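Local coordinates for protein sugar-binding transcriptional regulator, LacI family (Enterococcus faecalis, PDB 3CS3) that probably acts as a LacI-family repressor that controls transcription by binding DNA in response to a sugar ligand, at residues R93-D101 with W235-L246; E55-W66 with R79-R88. One frame throughout, in Å; residues are numbered along the deposited sequence.

Contact 1: R93-D101 with W235-L246. With SO4 (sulfate ion), chain B; SO4 (sulfate ion), chain E.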
# COMPACT_ATOMS: atom_id res chain seq x y z
N ARG A 93 0.27 26.59 -17.93
CA ARG A 93 0.04 25.79 -19.12
C ARG A 93 0.85 24.50 -19.01
O ARG A 93 1.87 24.46 -18.32
CB ARG A 93 0.38 26.56 -20.40
CG ARG A 93 1.82 27.07 -20.51
CD ARG A 93 2.21 27.31 -21.95
NE ARG A 93 2.34 26.06 -22.70
CZ ARG A 93 2.58 25.97 -24.00
NH1 ARG A 93 2.68 24.78 -24.58
NH2 ARG A 93 2.72 27.06 -24.74
N ASN A 94 0.37 23.45 -19.68
CA ASN A 94 0.92 22.08 -19.57
C ASN A 94 0.57 21.33 -18.28
O ASN A 94 1.01 20.20 -18.09
CB ASN A 94 2.43 22.02 -19.85
CG ASN A 94 2.74 21.53 -21.25
OD1 ASN A 94 2.04 20.67 -21.79
ND2 ASN A 94 3.81 22.06 -21.82
N ILE A 95 -0.21 21.96 -17.40
CA ILE A 95 -0.67 21.30 -16.18
C ILE A 95 -2.20 21.29 -16.11
O ILE A 95 -2.84 22.28 -16.41
CB ILE A 95 -0.04 21.91 -14.90
CG1 ILE A 95 1.48 22.11 -15.07
CG2 ILE A 95 -0.31 21.01 -13.69
CD1 ILE A 95 2.16 22.87 -13.95
N ARG A 96 -2.76 20.14 -15.73
CA ARG A 96 -4.20 20.02 -15.47
C ARG A 96 -4.45 19.43 -14.09
O ARG A 96 -3.53 18.89 -13.48
CB ARG A 96 -4.87 19.16 -16.54
CG ARG A 96 -4.84 19.78 -17.92
CD ARG A 96 -5.60 21.12 -17.99
NE ARG A 96 -5.70 21.53 -19.39
CZ ARG A 96 -4.83 22.32 -20.00
NH1 ARG A 96 -3.79 22.82 -19.33
NH2 ARG A 96 -4.98 22.61 -21.28
N GLN A 97 -5.69 19.54 -13.61
CA GLN A 97 -6.06 19.08 -12.27
C GLN A 97 -7.13 18.01 -12.32
O GLN A 97 -8.12 18.17 -13.02
CB GLN A 97 -6.61 20.23 -11.43
CG GLN A 97 -5.78 21.49 -11.40
CD GLN A 97 -6.61 22.71 -11.02
OE1 GLN A 97 -6.14 23.84 -11.12
NE2 GLN A 97 -7.85 22.49 -10.57
N VAL A 98 -6.93 16.92 -11.58
CA VAL A 98 -8.02 15.99 -11.28
C VAL A 98 -8.10 15.85 -9.76
O VAL A 98 -7.37 15.07 -9.16
CB VAL A 98 -7.88 14.60 -11.97
CG1 VAL A 98 -9.15 13.78 -11.75
CG2 VAL A 98 -7.63 14.75 -13.45
N LEU A 99 -8.99 16.63 -9.15
CA LEU A 99 -9.01 16.80 -7.70
C LEU A 99 -10.23 16.16 -7.06
O LEU A 99 -11.27 16.02 -7.70
CB LEU A 99 -8.97 18.28 -7.35
CG LEU A 99 -7.85 19.14 -7.94
CD1 LEU A 99 -7.99 20.57 -7.46
CD2 LEU A 99 -6.48 18.60 -7.60
N LEU A 100 -10.11 15.77 -5.79
CA LEU A 100 -11.27 15.35 -5.02
C LEU A 100 -12.13 16.56 -4.71
O LEU A 100 -11.61 17.66 -4.51
CB LEU A 100 -10.87 14.67 -3.71
CG LEU A 100 -10.02 13.40 -3.76
CD1 LEU A 100 -9.73 12.94 -2.34
CD2 LEU A 100 -10.71 12.31 -4.55
N ASP A 101 -13.44 16.35 -4.68
CA ASP A 101 -14.36 17.35 -4.17
C ASP A 101 -14.27 17.40 -2.64
O ASP A 101 -15.08 16.79 -1.93
CB ASP A 101 -15.78 17.04 -4.65
CG ASP A 101 -16.78 18.11 -4.28
OD1 ASP A 101 -16.42 19.31 -4.30
OD2 ASP A 101 -17.93 17.74 -3.98
N TRP A 235 -10.76 8.05 -10.43
CA TRP A 235 -9.79 9.11 -10.17
C TRP A 235 -8.53 8.85 -11.00
O TRP A 235 -8.07 9.71 -11.74
CB TRP A 235 -9.49 9.19 -8.68
CG TRP A 235 -8.74 10.41 -8.20
CD1 TRP A 235 -8.48 11.56 -8.91
CD2 TRP A 235 -8.20 10.61 -6.89
NE1 TRP A 235 -7.79 12.45 -8.12
CE2 TRP A 235 -7.60 11.89 -6.87
CE3 TRP A 235 -8.15 9.83 -5.73
CZ2 TRP A 235 -6.96 12.41 -5.74
CZ3 TRP A 235 -7.51 10.35 -4.60
CH2 TRP A 235 -6.93 11.63 -4.62
N GLY A 236 -8.01 7.63 -10.90
CA GLY A 236 -6.89 7.17 -11.72
C GLY A 236 -7.14 7.09 -13.22
O GLY A 236 -6.26 7.43 -14.01
N MET A 237 -8.33 6.64 -13.61
CA MET A 237 -8.72 6.52 -15.01
C MET A 237 -8.79 7.88 -15.69
O MET A 237 -8.24 8.06 -16.78
CB MET A 237 -10.08 5.82 -15.12
CG MET A 237 -10.35 5.21 -16.50
SD MET A 237 -9.96 3.45 -16.60
CE MET A 237 -11.56 2.74 -16.21
N VAL A 238 -9.45 8.84 -15.03
CA VAL A 238 -9.58 10.22 -15.51
C VAL A 238 -8.23 10.93 -15.55
O VAL A 238 -7.96 11.70 -16.47
CB VAL A 238 -10.64 11.02 -14.67
CG1 VAL A 238 -10.63 12.49 -15.02
CG2 VAL A 238 -12.02 10.46 -14.89
N ALA A 239 -7.38 10.66 -14.56
CA ALA A 239 -6.01 11.23 -14.55
C ALA A 239 -5.18 10.72 -15.72
O ALA A 239 -4.46 11.50 -16.36
CB ALA A 239 -5.32 10.94 -13.24
N ALA A 240 -5.29 9.42 -16.00
CA ALA A 240 -4.62 8.79 -17.14
C ALA A 240 -5.09 9.33 -18.50
O ALA A 240 -4.28 9.57 -19.38
CB ALA A 240 -4.80 7.29 -17.08
N GLU A 241 -6.40 9.54 -18.66
CA GLU A 241 -6.93 10.06 -19.92
C GLU A 241 -6.58 11.54 -20.10
O GLU A 241 -6.41 12.01 -21.22
CB GLU A 241 -8.45 9.81 -20.05
CG GLU A 241 -9.37 11.03 -19.83
CD GLU A 241 -10.87 10.72 -19.95
OE1 GLU A 241 -11.27 9.53 -19.82
OE2 GLU A 241 -11.65 11.66 -20.18
N LYS A 242 -6.47 12.25 -18.98
CA LYS A 242 -6.13 13.66 -18.98
C LYS A 242 -4.69 13.91 -19.38
O LYS A 242 -4.41 14.89 -20.05
CB LYS A 242 -6.39 14.28 -17.61
CG LYS A 242 -6.96 15.68 -17.66
CD LYS A 242 -8.41 15.72 -17.19
CE LYS A 242 -9.37 15.05 -18.17
NZ LYS A 242 -10.72 15.65 -18.12
N ILE A 243 -3.78 13.04 -18.94
CA ILE A 243 -2.36 13.18 -19.27
C ILE A 243 -2.08 12.85 -20.74
O ILE A 243 -1.27 13.52 -21.38
CB ILE A 243 -1.42 12.41 -18.24
CG1 ILE A 243 0.04 12.79 -18.42
CG2 ILE A 243 -1.56 10.90 -18.32
CD1 ILE A 243 0.40 14.02 -17.70
N ILE A 244 -2.78 11.85 -21.28
CA ILE A 244 -2.69 11.53 -22.71
C ILE A 244 -3.19 12.70 -23.55
O ILE A 244 -2.45 13.22 -24.37
CB ILE A 244 -3.46 10.23 -23.06
CG1 ILE A 244 -2.86 9.01 -22.34
CG2 ILE A 244 -3.52 10.01 -24.58
CD1 ILE A 244 -1.35 8.82 -22.51
N HIS A 245 -4.43 13.12 -23.31
CA HIS A 245 -5.06 14.23 -24.03
C HIS A 245 -4.24 15.51 -23.95
O HIS A 245 -4.07 16.20 -24.95
CB HIS A 245 -6.48 14.49 -23.52
CG HIS A 245 -7.50 13.51 -24.02
ND1 HIS A 245 -7.30 12.15 -24.03
CD2 HIS A 245 -8.75 13.70 -24.52
CE1 HIS A 245 -8.36 11.54 -24.52
NE2 HIS A 245 -9.26 12.46 -24.82
N LEU A 246 -3.69 15.79 -22.77
CA LEU A 246 -2.89 17.00 -22.54
C LEU A 246 -1.58 17.00 -23.33
O LEU A 246 -1.18 18.03 -23.88
CB LEU A 246 -2.63 17.19 -21.04
CG LEU A 246 -1.72 18.30 -20.51
CD1 LEU A 246 -2.27 19.68 -20.84
CD2 LEU A 246 -1.56 18.14 -19.02
S SO4 B . -1.99 24.09 -22.36
O1 SO4 B . -1.31 25.17 -23.05
O2 SO4 B . -1.08 22.96 -22.21
O3 SO4 B . -2.43 24.55 -21.05
O4 SO4 B . -3.15 23.66 -23.14
S SO4 E . -8.36 22.46 -22.20
O1 SO4 E . -8.58 22.55 -20.76
O2 SO4 E . -7.35 21.44 -22.48
O3 SO4 E . -9.60 22.11 -22.87
O4 SO4 E . -7.89 23.76 -22.68
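Leu100 lies over one face of the Trp235 indole: its CD2 sits 3.6 Å from the centroid of the six-membered ring and only 4° off the ring normal, the geometry of a CH-pi contact. A chi1 of -168° swings the Trp235 ring away from its own backbone N and out to the strand, and its edge carries a polar bond as well. Trp235 NE1 donates to Val98 O at 2.8 Å; the carbonyl oxygen is close to the ring plane, while the donor stands above the carbonyl plane. The bond and the Leu100 contact help set the rotation of the ring, which Tyr230 also meets with its plane at about a right angle.

Val98 is wedged into the helix surface. Its CG1 approaches Trp235 CD1 at 3.7 Å and also meets Val238 CG1, whereas CG2 rests near Ala239 and 3.9 Å from Lys242 CD. Strand 95-100 and helix segment 235-246 run antiparallel, their axes 8.9 Å apart at closest approach and 172° between directions, as a helix packed on the sheet of a periplasmic-binding-protein-like domain. The amine of Lys242 leads away to a salt bridge with Glu255.

At the other end Leu246 CD1 lies over the centre of the Arg96 guanidinium, 3.8 Å from CZ, and Leu246 CD2 comes up to Asn94 O. Two sulfate ions, probably from the crystallisation liquor, occupy the guanidinium edge: Arg96 NH1 and NH2 and Asn94 N bond the chain B sulfate, and NH2 reaches O2 of the chain E sulfate at 2.9 Å. Arg96 NH1 also bonds Ile95 O, helping hold the group flat against Leu246.

Contact 2: E55-W66 with R79-R88; sequences EKMVDGAIILDW and RGHSIVVLDR
A chi1 of 60° at Asp87 places CG between its backbone N and carbonyl carbon and brings OD2 to Asp65 N, which donates to it at 2.9 Å. Arg88 has the same first torsion and a second bend at chi3, which brings the guanidinium edge alongside the carboxylate. It grips Asp87 side-on, NE to OD1 and NH1 to OD2, the latter at 2.6 Å and from the face opposite to Asp65 N. Two donors therefore fix OD2, and the backbone leaving strand 60-64 is tied to the turn after strand 82-85. Arg88 NH2 is held further by Phe68 O and Thr70 OG1.

Between the ends, the two strands are parallel neighbours of one sheet, their axes 4.8 Å apart at closest approach and 17° from aligned, joined by helix 70-78 in a beta-alpha-beta crossover. The ladder is evidenced by four regular backbone bonds: Ala61 N to Ser82 O, Val84 N to Ala61 O, Ile63 N to Val84 O and, a little more bent, Leu86 N to Ile63 O. On one sheet face Ile63 CG1 packs against Ile83 CG2 at 3.8 Å, near helix 70-78; on the other, Ile62 CG2 meets Leu86 CD1, also at 3.8 Å, and Leu86 reaches Ala239 of helix 232-247.

At the opposite end His81 NE2 donates to Glu55 O at 3.0 Å, in the carbonyl plane on a lone pair, while the Glu55 carboxylate stands nearly perpendicular to the imidazole, 88° between planes. Phe76 stacks on the His81 ring. Glu55 OE2 also makes a weak salt bridge with Arg79 NE, at 3.4 Å.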
# COMPACT_ATOMS: atom_id res chain seq x y z
N GLU A 55 13.90 12.87 -16.58
CA GLU A 55 13.19 13.67 -17.58
C GLU A 55 13.53 13.24 -19.01
O GLU A 55 12.78 13.51 -19.95
CB GLU A 55 13.45 15.17 -17.34
CG GLU A 55 14.69 15.76 -17.99
CD GLU A 55 14.35 16.63 -19.20
OE1 GLU A 55 14.60 16.19 -20.34
OE2 GLU A 55 13.84 17.75 -19.00
N LYS A 56 14.66 12.54 -19.16
CA LYS A 56 15.07 11.95 -20.43
C LYS A 56 14.56 10.51 -20.55
O LYS A 56 15.02 9.75 -21.41
CB LYS A 56 16.60 11.98 -20.55
CG LYS A 56 17.21 13.37 -20.63
CD LYS A 56 18.73 13.31 -20.57
CE LYS A 56 19.35 14.70 -20.63
NZ LYS A 56 19.06 15.52 -19.41
N MET A 57 13.62 10.13 -19.69
CA MET A 57 13.12 8.75 -19.62
C MET A 57 11.62 8.65 -19.29
O MET A 57 11.06 7.55 -19.28
CB MET A 57 13.96 7.94 -18.62
CG MET A 57 15.17 7.25 -19.24
SD MET A 57 16.65 7.24 -18.21
CE MET A 57 17.13 8.98 -18.22
N VAL A 58 10.98 9.79 -19.05
CA VAL A 58 9.56 9.84 -18.72
C VAL A 58 8.86 10.93 -19.54
O VAL A 58 9.34 12.06 -19.62
CB VAL A 58 9.35 9.99 -17.17
CG1 VAL A 58 8.18 10.88 -16.81
CG2 VAL A 58 9.20 8.63 -16.51
N ASP A 59 7.74 10.57 -20.17
CA ASP A 59 7.00 11.49 -21.03
C ASP A 59 6.27 12.58 -20.25
O ASP A 59 6.29 13.75 -20.64
CB ASP A 59 5.99 10.74 -21.90
CG ASP A 59 6.63 10.00 -23.06
OD1 ASP A 59 7.86 10.12 -23.27
OD2 ASP A 59 5.90 9.30 -23.77
N GLY A 60 5.61 12.18 -19.16
CA GLY A 60 4.77 13.08 -18.38
C GLY A 60 4.58 12.58 -16.96
O GLY A 60 4.96 11.46 -16.64
N ALA A 61 3.98 13.41 -16.11
CA ALA A 61 3.83 13.06 -14.70
C ALA A 61 2.41 13.18 -14.18
O ALA A 61 1.65 14.06 -14.59
CB ALA A 61 4.80 13.87 -13.83
N ILE A 62 2.05 12.27 -13.27
CA ILE A 62 0.85 12.38 -12.46
C ILE A 62 1.32 12.53 -11.01
O ILE A 62 2.01 11.66 -10.49
CB ILE A 62 -0.08 11.16 -12.63
CG1 ILE A 62 -0.65 11.10 -14.05
CG2 ILE A 62 -1.23 11.20 -11.61
CD1 ILE A 62 -1.33 9.79 -14.39
N ILE A 63 0.95 13.64 -10.37
CA ILE A 63 1.47 13.97 -9.04
C ILE A 63 0.39 13.93 -7.95
O ILE A 63 -0.60 14.67 -8.00
CB ILE A 63 2.13 15.38 -9.00
CG1 ILE A 63 3.02 15.64 -10.22
CG2 ILE A 63 2.86 15.63 -7.66
CD1 ILE A 63 4.40 15.04 -10.16
N LEU A 64 0.61 13.06 -6.96
CA LEU A 64 -0.14 13.09 -5.71
C LEU A 64 0.85 13.03 -4.54
O LEU A 64 1.07 11.97 -3.96
CB LEU A 64 -1.17 11.95 -5.67
CG LEU A 64 -2.08 11.68 -4.45
CD1 LEU A 64 -2.45 12.92 -3.65
CD2 LEU A 64 -3.33 10.97 -4.90
N ASP A 65 1.43 14.18 -4.22
CA ASP A 65 2.48 14.29 -3.20
C ASP A 65 2.63 15.75 -2.79
O ASP A 65 3.13 16.55 -3.57
CB ASP A 65 3.81 13.77 -3.77
CG ASP A 65 4.94 13.76 -2.74
OD1 ASP A 65 4.72 14.05 -1.54
OD2 ASP A 65 6.08 13.45 -3.14
N TRP A 66 2.21 16.07 -1.57
CA TRP A 66 2.24 17.45 -1.07
C TRP A 66 3.66 17.98 -0.81
O TRP A 66 3.86 19.19 -0.74
CB TRP A 66 1.37 17.60 0.19
CG TRP A 66 1.97 16.95 1.41
CD1 TRP A 66 1.90 15.64 1.75
CD2 TRP A 66 2.75 17.59 2.43
NE1 TRP A 66 2.58 15.41 2.92
CE2 TRP A 66 3.11 16.59 3.36
CE3 TRP A 66 3.17 18.91 2.65
CZ2 TRP A 66 3.88 16.87 4.51
CZ3 TRP A 66 3.93 19.19 3.79
CH2 TRP A 66 4.28 18.17 4.71
N ARG A 79 9.82 22.66 -19.45
CA ARG A 79 10.72 21.86 -20.28
C ARG A 79 9.98 20.88 -21.21
O ARG A 79 10.56 19.88 -21.65
CB ARG A 79 11.75 21.12 -19.42
CG ARG A 79 12.89 22.00 -18.92
CD ARG A 79 14.04 21.16 -18.37
NE ARG A 79 13.70 20.52 -17.10
CZ ARG A 79 13.88 21.07 -15.90
NH1 ARG A 79 14.41 22.29 -15.79
NH2 ARG A 79 13.54 20.41 -14.80
N GLY A 80 8.71 21.15 -21.48
CA GLY A 80 7.93 20.39 -22.45
C GLY A 80 7.13 19.20 -21.93
O GLY A 80 6.36 18.60 -22.69
N HIS A 81 7.31 18.85 -20.66
CA HIS A 81 6.59 17.72 -20.07
C HIS A 81 5.19 18.10 -19.60
O HIS A 81 5.00 19.16 -19.00
CB HIS A 81 7.36 17.12 -18.90
CG HIS A 81 8.69 16.55 -19.28
ND1 HIS A 81 9.86 17.28 -19.21
CD2 HIS A 81 9.05 15.32 -19.72
CE1 HIS A 81 10.87 16.52 -19.59
NE2 HIS A 81 10.41 15.33 -19.91
N SER A 82 4.23 17.23 -19.87
CA SER A 82 2.85 17.43 -19.44
C SER A 82 2.64 16.87 -18.04
O SER A 82 3.17 15.81 -17.71
CB SER A 82 1.90 16.75 -20.42
OG SER A 82 1.89 17.45 -21.64
N ILE A 83 1.87 17.58 -17.22
CA ILE A 83 1.64 17.16 -15.83
C ILE A 83 0.16 17.21 -15.43
O ILE A 83 -0.54 18.18 -15.72
CB ILE A 83 2.50 18.00 -14.83
CG1 ILE A 83 3.99 17.83 -15.12
CG2 ILE A 83 2.25 17.56 -13.39
CD1 ILE A 83 4.83 19.00 -14.73
N VAL A 84 -0.32 16.16 -14.77
CA VAL A 84 -1.61 16.19 -14.10
C VAL A 84 -1.41 16.17 -12.58
O VAL A 84 -0.76 15.27 -12.04
CB VAL A 84 -2.55 15.06 -14.58
CG1 VAL A 84 -3.84 15.05 -13.80
CG2 VAL A 84 -2.87 15.24 -16.06
N VAL A 85 -1.93 17.18 -11.90
CA VAL A 85 -1.88 17.23 -10.44
C VAL A 85 -3.18 16.74 -9.83
O VAL A 85 -4.27 17.03 -10.33
CB VAL A 85 -1.50 18.65 -9.90
CG1 VAL A 85 -0.02 18.93 -10.15
CG2 VAL A 85 -2.36 19.73 -10.52
N LEU A 86 -3.04 15.97 -8.75
CA LEU A 86 -4.17 15.37 -8.06
C LEU A 86 -4.29 15.95 -6.65
O LEU A 86 -5.14 15.52 -5.87
CB LEU A 86 -3.98 13.86 -7.97
CG LEU A 86 -3.69 13.00 -9.21
CD1 LEU A 86 -3.87 11.54 -8.83
CD2 LEU A 86 -4.58 13.34 -10.40
N ASP A 87 -3.45 16.93 -6.35
CA ASP A 87 -3.23 17.35 -4.97
C ASP A 87 -3.24 18.86 -4.75
O ASP A 87 -3.11 19.31 -3.61
CB ASP A 87 -1.90 16.76 -4.46
CG ASP A 87 -0.69 17.21 -5.29
OD1 ASP A 87 -0.84 17.90 -6.32
OD2 ASP A 87 0.44 16.87 -4.89
N ARG A 88 -3.39 19.63 -5.83
CA ARG A 88 -3.31 21.09 -5.78
C ARG A 88 -3.93 21.74 -7.02
O ARG A 88 -4.21 21.05 -8.00
CB ARG A 88 -1.85 21.55 -5.66
CG ARG A 88 -1.02 21.38 -6.91
CD ARG A 88 0.45 21.39 -6.59
NE ARG A 88 0.88 20.11 -6.04
CZ ARG A 88 2.08 19.88 -5.52
NH1 ARG A 88 2.37 18.67 -5.07
NH2 ARG A 88 2.99 20.83 -5.47

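Both segments of contact 2 precede those of contact 1 along the chain, and the centres of the two contacts are about 10 Å apart. They share one mixed sheet, in which strand 82-85 is flanked by strands 60-64 and 95-100; probable backbone bonds from Arg96 O to Val85 N (2.8 Å) and from Asn94 O to Ile83 N (2.9 Å) join the two. Helix 232-247 packs on the same face of the sheet at both contacts, with Ile243 CD1 against Ser82 O and Ala61 O. Contact 2 thus pairs strands close in sequence, whereas contact 1 brings a helix 134 residues further along back onto the same sheet, so this lobe is built from both early and late chain.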